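GCN5-related N-acetyltransferase (Arthrobacter sp., PDB 2R1I) probably transfers an acetyl group from acetyl-coenzyme A to an amine of a still unidentified substrate, as a member of the GNAT family. Local coordinates at residues 34-37 / 38-42. Residues are numbered along the deposited sequence; the frame is centred on the assembly and turned at random.
Sequences ATVA and QMLHD
The carbonyl oxygen of T35 takes the backbone N-H of M39 in the carbonyl plane and nearly straight (167° at the hydrogen), with M39 N 2.9 Å from T35 O. The selenomethionine side chain adds to this grip, its CG lying alongside the same oxygen, 3.2 Å from T35 O. With CG opposite the carbonyl carbon (chi1 -61°), the M39 chain runs back beside T35, and SE comes within 4.0 Å of T35 CG2. One residue on, L40 N binds V36 O, also at 2.9 Å, and the two side chains run alongside one another in the same direction: methyl CG1 of V36 meets CD1 of L40 at 4.0 Å. V36 reaches this position because CG1 stands anti to its own N (chi1 175°). Backbone bonds from Q38 to A34 and from H41 to A37 complete the regular alpha-helical pattern. On the exposed side, Q38 NE2 reaches D42 OD1 at 2.8 Å; the carboxylate oxygen lies in the amide plane, while the amide nitrogen sits above the carboxylate plane. The apolar side of helix 33-47 faces the sheet, where V36 packs on V72 and L74 and M39 on L74 and L82. L40 touches L82 and also W92 of the second subunit, and an alanine here would probably leave V36 CG1 without its methyl neighbour and open a gap beside W92. The helix is thus amphipathic: V36, M39 and L40 join it to the sheet, and L40 also to the dimer partner, while the neutral amide of Q38 donates to the probably charged carboxylate of D42 on the polar side.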
loop_
_atom_site.group_PDB
_atom_site.type_symbol
_atom_site.label_atom_id
_atom_site.label_comp_id
_atom_site.label_asym_id
_atom_site.label_seq_id
_atom_site.Cartn_x
_atom_site.Cartn_y
_atom_site.Cartn_z
ATOM N N ALA A 34 -17.182 16.384 -7.689
ATOM C CA ALA A 34 -17.623 16.181 -9.052
ATOM C C ALA A 34 -16.496 16.415 -10.059
ATOM O O ALA A 34 -16.373 15.662 -11.059
ATOM C CB ALA A 34 -18.896 17.036 -9.386
ATOM N N THR A 35 -15.685 17.446 -9.821
ATOM C CA THR A 35 -14.555 17.769 -10.675
ATOM C C THR A 35 -13.600 16.597 -10.740
ATOM O O THR A 35 -13.210 16.114 -11.832
ATOM C CB THR A 35 -13.843 19.041 -10.149
ATOM O OG1 THR A 35 -14.706 20.156 -10.379
ATOM C CG2 THR A 35 -12.486 19.328 -10.849
ATOM N N VAL A 36 -13.264 16.101 -9.573
ATOM C CA VAL A 36 -12.303 14.988 -9.428
ATOM C C VAL A 36 -12.870 13.720 -10.080
ATOM O O VAL A 36 -12.160 13.010 -10.795
ATOM C CB VAL A 36 -11.893 14.735 -7.973
ATOM C CG1 VAL A 36 -11.005 13.496 -7.876
ATOM C CG2 VAL A 36 -11.108 15.955 -7.424
ATOM N N ALA A 37 -14.151 13.449 -9.828
ATOM C CA ALA A 37 -14.841 12.296 -10.435
ATOM C C ALA A 37 -14.712 12.304 -11.955
ATOM O O ALA A 37 -14.340 11.298 -12.568
ATOM C CB ALA A 37 -16.310 12.260 -10.029
ATOM N N GLN A 38 -14.970 13.452 -12.552
ATOM C CA GLN A 38 -14.906 13.608 -14.006
ATOM C C GLN A 38 -13.489 13.491 -14.542
ATOM O O GLN A 38 -13.260 12.818 -15.570
ATOM C CB GLN A 38 -15.484 14.953 -14.418
ATOM C CG GLN A 38 -15.695 15.119 -15.904
ATOM C CD GLN A 38 -16.773 14.177 -16.465
ATOM O OE1 GLN A 38 -17.945 14.216 -16.051
ATOM N NE2 GLN A 38 -16.374 13.326 -17.405
HETATM N N MSE A 39 -12.524 14.083 -13.851
HETATM C CA MSE A 39 -11.131 13.896 -14.225
HETATM C C MSE A 39 -10.666 12.441 -14.166
HETATM O O MSE A 39 -9.983 11.973 -15.106
HETATM C CB MSE A 39 -10.220 14.769 -13.383
HETATM C CG MSE A 39 -10.500 16.234 -13.547
HETATM SE SE MSE A 39 -9.387 17.228 -12.327
HETATM C CE MSE A 39 -7.667 16.578 -13.236
ATOM N N LEU A 40 -11.038 11.726 -13.110
ATOM C CA LEU A 40 -10.653 10.313 -12.969
ATOM C C LEU A 40 -11.282 9.469 -14.068
ATOM O O LEU A 40 -10.641 8.577 -14.646
ATOM C CB LEU A 40 -11.092 9.763 -11.632
ATOM C CG LEU A 40 -10.332 10.219 -10.382
ATOM C CD1 LEU A 40 -10.962 9.699 -9.128
ATOM C CD2 LEU A 40 -8.821 9.808 -10.474
ATOM N N HIS A 41 -12.526 9.787 -14.358
ATOM C CA HIS A 41 -13.258 9.123 -15.435
ATOM C C HIS A 41 -12.589 9.351 -16.785
ATOM O O HIS A 41 -12.321 8.389 -17.547
ATOM C CB HIS A 41 -14.722 9.596 -15.473
ATOM C CG HIS A 41 -15.563 8.819 -16.439
ATOM N ND1 HIS A 41 -16.279 7.704 -16.063
ATOM C CD2 HIS A 41 -15.757 8.963 -17.773
ATOM C CE1 HIS A 41 -16.898 7.206 -17.119
ATOM N NE2 HIS A 41 -16.595 7.947 -18.168
ATOM N N ASP A 42 -12.324 10.612 -17.092
ATOM C CA ASP A 42 -11.806 11.015 -18.399
ATOM C C ASP A 42 -10.404 10.487 -18.641
ATOM O O ASP A 42 -10.097 10.023 -19.755
ATOM C CB ASP A 42 -11.871 12.538 -18.567
ATOM C CG ASP A 42 -13.309 13.050 -18.714
ATOM O OD1 ASP A 42 -14.254 12.221 -18.907
ATOM O OD2 ASP A 42 -13.493 14.289 -18.638
#